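Local coordinates for protein prolyl oligopeptidase (Novosphingobium capsulatum, PDB 1YR2) that probably hydrolyses oligopeptides on the carboxyl side of proline, and to a lesser degree alanine, as a serine peptidase of the prolyl oligopeptidase family, at residues D291-V296 / P314-Q319; Q329-S334 / K341-V346. All coordinates share one frame; numbering follows the deposited sequence.

Interaction 1. Residues D291-V296 / P314-Q319; sequences DPVNTV and PDLKAQ
Where one propeller blade passes to the next, the loop leading into strand 295-302 lies against the linker 314-319 that precedes strand 320-326. P292 sits at the centre of an inverse gamma turn, and its O comes up to CB of Q319. V293 then turns its branched side chain onto the linker: CG1, anti to the carbonyl carbon (chi1 -57°), rests 3.7 Å from O of K317, while CG2 crosses L316 obliquely, 4.1 Å from its CB. Backbone N of N294 donates to O of A318 over 3.0 Å, almost straight but well above the carbonyl plane. The N294 side chain starts away from the linker, but with CG between N and carbonyl carbon (chi1 68°) OD1 swings back to face CA of Q319; ND2 bonds to O of T295 and to O of W320, opening the next strand. CD2 of L316 comes up against the backbone here, 3.6 Å from CA of N294. T295 ends the walk with its methyl CG2, 3.6 Å from O of P314 and 3.8 Å from CD2 of L316. One water lies 2.7 Å from both O of N294 and O of D315, its protons probably shared among several acceptors, and accepts from N of K317. The contact thus joins a strand's entry to an irregular linker by one direct bond, a water and methyl packing, not by sheet pairing.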
loop_
_atom_site.group_PDB
_atom_site.type_symbol
_atom_site.label_atom_id
_atom_site.label_comp_id
_atom_site.label_asym_id
_atom_site.label_seq_id
_atom_site.Cartn_x
_atom_site.Cartn_y
_atom_site.Cartn_z
ATOM N N ASP A 291 20.072 -4.140 1.812
ATOM C CA ASP A 291 19.748 -5.197 2.791
ATOM C C ASP A 291 19.189 -4.490 4.042
ATOM O O ASP A 291 19.752 -3.481 4.481
ATOM C CB ASP A 291 20.964 -6.040 3.168
ATOM C CG ASP A 291 21.996 -6.081 2.049
ATOM O OD1 ASP A 291 22.854 -5.120 1.973
ATOM O OD2 ASP A 291 21.980 -7.018 1.192
ATOM N N PRO A 292 18.080 -4.993 4.587
ATOM C CA PRO A 292 17.403 -4.342 5.715
ATOM C C PRO A 292 18.061 -4.683 7.066
ATOM O O PRO A 292 17.406 -5.289 7.947
ATOM C CB PRO A 292 15.982 -4.910 5.615
ATOM C CG PRO A 292 16.189 -6.303 5.061
ATOM C CD PRO A 292 17.391 -6.233 4.163
ATOM N N VAL A 293 19.350 -4.338 7.197
ATOM C CA VAL A 293 20.129 -4.526 8.406
ATOM C C VAL A 293 20.950 -3.253 8.672
ATOM O O VAL A 293 21.234 -2.494 7.757
ATOM C CB VAL A 293 21.040 -5.810 8.410
ATOM C CG1 VAL A 293 20.201 -7.092 8.163
ATOM C CG2 VAL A 293 22.210 -5.758 7.434
ATOM N N ASN A 294 21.320 -3.032 9.925
ATOM C CA ASN A 294 21.997 -1.795 10.283
ATOM C C ASN A 294 22.803 -1.880 11.547
ATOM O O ASN A 294 22.540 -2.725 12.403
ATOM C CB ASN A 294 21.023 -0.597 10.329
ATOM C CG ASN A 294 20.033 -0.694 11.469
ATOM O OD1 ASN A 294 18.999 -1.370 11.336
ATOM N ND2 ASN A 294 20.350 -0.042 12.627
ATOM N N THR A 295 23.788 -0.986 11.655
ATOM C CA THR A 295 24.533 -0.779 12.859
ATOM C C THR A 295 23.915 0.353 13.635
ATOM O O THR A 295 23.067 1.076 13.125
ATOM C CB THR A 295 26.015 -0.432 12.579
ATOM O OG1 THR A 295 26.108 0.836 11.916
ATOM C CG2 THR A 295 26.712 -1.490 11.677
ATOM N N VAL A 296 24.355 0.484 14.887
ATOM C CA VAL A 296 23.864 1.533 15.768
ATOM C C VAL A 296 25.024 2.060 16.557
ATOM O O VAL A 296 25.756 1.246 17.192
ATOM C CB VAL A 296 22.737 1.004 16.750
ATOM C CG1 VAL A 296 22.226 2.168 17.652
ATOM C CG2 VAL A 296 21.570 0.405 15.983
ATOM N N PRO A 314 27.754 -3.030 16.584
ATOM C CA PRO A 314 28.850 -2.685 15.661
ATOM C C PRO A 314 28.834 -3.365 14.287
ATOM O O PRO A 314 29.532 -2.888 13.377
ATOM C CB PRO A 314 30.114 -3.095 16.443
ATOM C CG PRO A 314 29.660 -4.077 17.466
ATOM C CD PRO A 314 28.200 -3.858 17.699
ATOM N N ASP A 315 28.134 -4.467 14.136
ATOM C CA ASP A 315 28.185 -5.233 12.883
ATOM C C ASP A 315 26.850 -5.173 12.154
ATOM O O ASP A 315 25.797 -4.947 12.752
ATOM C CB ASP A 315 28.587 -6.689 13.126
ATOM C CG ASP A 315 29.894 -6.822 13.877
ATOM O OD1 ASP A 315 30.908 -6.203 13.446
ATOM O OD2 ASP A 315 30.003 -7.523 14.924
ATOM N N LEU A 316 26.899 -5.396 10.850
ATOM C CA LEU A 316 25.706 -5.437 10.025
ATOM C C LEU A 316 25.198 -6.840 9.961
ATOM O O LEU A 316 25.678 -7.622 9.133
ATOM C CB LEU A 316 26.051 -5.013 8.605
ATOM C CG LEU A 316 26.279 -3.543 8.328
ATOM C CD1 LEU A 316 26.763 -3.408 6.919
ATOM C CD2 LEU A 316 24.976 -2.779 8.519
ATOM N N LYS A 317 24.238 -7.169 10.824
ATOM C CA LYS A 317 23.718 -8.521 11.006
ATOM C C LYS A 317 22.189 -8.547 11.048
ATOM O O LYS A 317 21.566 -9.485 10.565
ATOM C CB LYS A 317 24.207 -9.112 12.341
ATOM C CG LYS A 317 25.644 -9.584 12.381
ATOM C CD LYS A 317 25.988 -10.142 13.786
ATOM C CE LYS A 317 27.443 -10.630 13.886
ATOM N NZ LYS A 317 28.120 -10.231 15.187
ATOM N N ALA A 318 21.591 -7.511 11.614
ATOM C CA ALA A 318 20.140 -7.445 11.814
ATOM C C ALA A 318 19.588 -6.018 11.746
ATOM O O ALA A 318 20.347 -5.060 11.860
ATOM C CB ALA A 318 19.803 -8.093 13.186
ATOM N N GLN A 319 18.272 -5.908 11.535
ATOM C CA GLN A 319 17.507 -4.687 11.716
ATOM C C GLN A 319 17.455 -4.254 13.195
ATOM O O GLN A 319 17.135 -5.019 14.059
ATOM C CB GLN A 319 16.065 -4.870 11.145
ATOM C CG GLN A 319 15.128 -3.640 11.305
ATOM C CD GLN A 319 13.643 -3.999 11.321
ATOM O OE1 GLN A 319 13.168 -4.631 10.414
ATOM N NE2 GLN A 319 12.933 -3.634 12.395
HETATM O O HOH W 1 23.141 -5.359 12.817
#

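Interaction 2. Residues Q329-S334 / K341-V346; sequences QLWFVS and KKIVRV
Strands 329-334 and 342-347 form an antiparallel beta hairpin, the middle pair of a four-stranded blade in the N-terminal beta-propeller. Six backbone hydrogen bonds make up the first shell, two in each of the hydrogen-bonded pairs L330 with V346, F332 with V344 and S334 with K342; the shortest include N of V346 to O of L330 at 2.8 Å. At the non-hydrogen-bonded pairs, CA hydrogens lean on carbonyl oxygens, as CA of W331 does on O of V344.

On one face, the aliphatic part of R345 runs alongside the W331 indole. CG of R345 lies over the five-membered ring, 4.0 Å from its centroid in a CH-pi contact, and CD of R345 follows, 3.6 Å from CZ2 of W331. CG2 of I343 meets the indole at its edge, 4.1 Å from CD1 of W331. An alanine at W331 would remove the surface on which the R345 chain lies and would probably leave that arginine less well ordered. On the opposite face, CE1 of F332 approaches CG2 of V346 at 4.0 Å, and CB of S334 packs on CG2 of V344.

In the second shell, the indole NE1 donates to O of L393, which fixes the ring's rotation, while I371 from strand 365-372 packs against it. W320 and F355, from the two outer strands, flank the V344 side chain. Beyond the indole, R345 bends at chi3 (66°), so that NE2 of Q329 lies over one face of the guanidinium, toward its rim, the planes 15° apart. NE2 of Q329 bonds to OD2 of D347, and a water donates to OE1 of Q329 at 3.0 Å and accepts from NH1 of R345 at 2.8 Å.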
loop_
_atom_site.group_PDB
_atom_site.type_symbol
_atom_site.label_atom_id
_atom_site.label_comp_id
_atom_site.label_asym_id
_atom_site.label_seq_id
_atom_site.Cartn_x
_atom_site.Cartn_y
_atom_site.Cartn_z
ATOM N N GLN A 329 17.550 4.990 28.896
ATOM C CA GLN A 329 17.024 3.798 28.242
ATOM C C GLN A 329 16.539 4.141 26.839
ATOM O O GLN A 329 15.847 5.121 26.643
ATOM C CB GLN A 329 15.898 3.195 29.081
ATOM C CG GLN A 329 16.450 2.645 30.411
ATOM C CD GLN A 329 15.422 2.038 31.298
ATOM O OE1 GLN A 329 14.255 2.433 31.261
ATOM N NE2 GLN A 329 15.842 1.068 32.108
ATOM N N LEU A 330 16.884 3.293 25.888
ATOM C CA LEU A 330 16.486 3.407 24.503
ATOM C C LEU A 330 15.694 2.160 24.085
ATOM O O LEU A 330 16.002 1.059 24.496
ATOM C CB LEU A 330 17.745 3.475 23.644
ATOM C CG LEU A 330 18.780 4.567 23.916
ATOM C CD1 LEU A 330 19.872 4.472 22.855
ATOM C CD2 LEU A 330 18.183 5.949 23.931
ATOM N N TRP A 331 14.721 2.310 23.199
ATOM C CA TRP A 331 13.979 1.161 22.696
ATOM C C TRP A 331 14.193 1.057 21.190
ATOM O O TRP A 331 14.201 2.054 20.511
ATOM C CB TRP A 331 12.481 1.356 22.939
ATOM C CG TRP A 331 12.142 1.092 24.374
ATOM C CD1 TRP A 331 11.646 -0.060 24.891
ATOM C CD2 TRP A 331 12.306 1.979 25.478
ATOM N NE1 TRP A 331 11.455 0.061 26.244
ATOM C CE2 TRP A 331 11.835 1.307 26.637
ATOM C CE3 TRP A 331 12.717 3.303 25.604
ATOM C CZ2 TRP A 331 11.850 1.878 27.914
ATOM C CZ3 TRP A 331 12.716 3.883 26.893
ATOM C CH2 TRP A 331 12.292 3.157 28.019
ATOM N N PHE A 332 14.309 -0.171 20.699
ATOM C CA PHE A 332 14.508 -0.486 19.305
ATOM C C PHE A 332 13.561 -1.611 18.870
ATOM O O PHE A 332 13.194 -2.492 19.649
ATOM C CB PHE A 332 15.971 -1.011 19.053
ATOM C CG PHE A 332 17.032 0.019 19.275
ATOM C CD1 PHE A 332 17.518 0.222 20.554
ATOM C CD2 PHE A 332 17.569 0.767 18.222
ATOM C CE1 PHE A 332 18.494 1.143 20.805
ATOM C CE2 PHE A 332 18.577 1.710 18.474
ATOM C CZ PHE A 332 19.026 1.909 19.762
ATOM N N VAL A 333 13.177 -1.606 17.609
ATOM C CA VAL A 333 12.537 -2.777 16.997
ATOM C C VAL A 333 13.697 -3.570 16.407
ATOM O O VAL A 333 14.373 -3.081 15.510
ATOM C CB VAL A 333 11.572 -2.395 15.862
ATOM C CG1 VAL A 333 10.969 -3.628 15.207
ATOM C CG2 VAL A 333 10.472 -1.456 16.414
ATOM N N SER A 334 13.879 -4.801 16.884
ATOM C CA SER A 334 14.991 -5.628 16.487
ATOM C C SER A 334 14.558 -6.862 15.717
ATOM O O SER A 334 13.610 -7.544 16.093
ATOM C CB SER A 334 15.829 -6.021 17.700
ATOM O OG SER A 334 16.922 -6.825 17.313
ATOM N N LYS A 341 10.316 -9.877 14.230
ATOM C CA LYS A 341 10.808 -8.729 15.020
ATOM C C LYS A 341 10.342 -8.784 16.472
ATOM O O LYS A 341 9.418 -9.511 16.796
ATOM C CB LYS A 341 10.502 -7.350 14.419
ATOM C CG LYS A 341 10.686 -7.119 12.894
ATOM C CD LYS A 341 12.047 -7.402 12.309
ATOM C CE LYS A 341 11.930 -7.663 10.762
ATOM N NZ LYS A 341 11.280 -6.557 9.971
ATOM N N LYS A 342 11.050 -8.038 17.310
ATOM C CA LYS A 342 10.848 -7.961 18.746
ATOM C C LYS A 342 11.238 -6.556 19.231
ATOM O O LYS A 342 11.814 -5.763 18.509
ATOM C CB LYS A 342 11.682 -9.058 19.443
ATOM C CG LYS A 342 13.154 -8.887 19.329
ATOM C CD LYS A 342 13.945 -10.115 19.799
ATOM C CE LYS A 342 15.448 -9.844 19.765
ATOM N NZ LYS A 342 16.240 -11.036 20.078
ATOM N N ILE A 343 10.865 -6.217 20.439
ATOM C CA ILE A 343 11.229 -4.943 21.035
ATOM C C ILE A 343 12.290 -5.135 22.111
ATOM O O ILE A 343 12.072 -5.858 23.076
ATOM C CB ILE A 343 9.985 -4.290 21.633
ATOM C CG1 ILE A 343 8.936 -4.098 20.511
ATOM C CG2 ILE A 343 10.357 -2.901 22.187
ATOM C CD1 ILE A 343 7.651 -3.564 20.993
ATOM N N VAL A 344 13.400 -4.452 21.926
ATOM C CA VAL A 344 14.546 -4.496 22.824
ATOM C C VAL A 344 14.765 -3.130 23.492
ATOM O O VAL A 344 14.816 -2.079 22.836
ATOM C CB VAL A 344 15.825 -4.936 22.090
ATOM C CG1 VAL A 344 17.017 -4.942 23.021
ATOM C CG2 VAL A 344 15.664 -6.324 21.526
ATOM N N ARG A 345 14.917 -3.188 24.800
ATOM C CA ARG A 345 15.286 -2.018 25.614
ATOM C C ARG A 345 16.750 -2.059 25.924
ATOM O O ARG A 345 17.247 -3.053 26.431
ATOM C CB ARG A 345 14.504 -2.002 26.882
ATOM C CG ARG A 345 14.726 -0.754 27.739
ATOM C CD ARG A 345 13.977 -0.752 29.050
ATOM N NE ARG A 345 14.514 -1.821 29.894
ATOM C CZ ARG A 345 13.923 -2.381 30.921
ATOM N NH1 ARG A 345 12.753 -1.978 31.388
ATOM N NH2 ARG A 345 14.564 -3.360 31.519
ATOM N N VAL A 346 17.474 -1.018 25.572
ATOM C CA VAL A 346 18.892 -0.943 25.935
ATOM C C VAL A 346 19.071 0.095 27.040
ATOM O O VAL A 346 18.678 1.247 26.888
ATOM C CB VAL A 346 19.679 -0.528 24.732
ATOM C CG1 VAL A 346 21.164 -0.459 25.040
ATOM C CG2 VAL A 346 19.416 -1.501 23.652
HETATM O O HOH W 2 11.859 0.625 31.352
#

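From the N terminus, the chain first passes through 291-296 into strand 295-302, turns back along strand 305-311 and returns as 314-319, where interaction 1 closes a loop holding most of the third and fourth strands of one blade. Strand 320-326 then starts the next blade, and interaction 2 closes a short hairpin loop between its two inner strands. The contacts follow in series, neither enclosing nor crossing the other, with centres about 14 Å apart. They nevertheless touch: OE1 of Q319 lies 2.7 Å from NZ of K341, a probable hydrogen bond, and V296 packs on F332. Consecutive propeller blades are thus tied together at their junction.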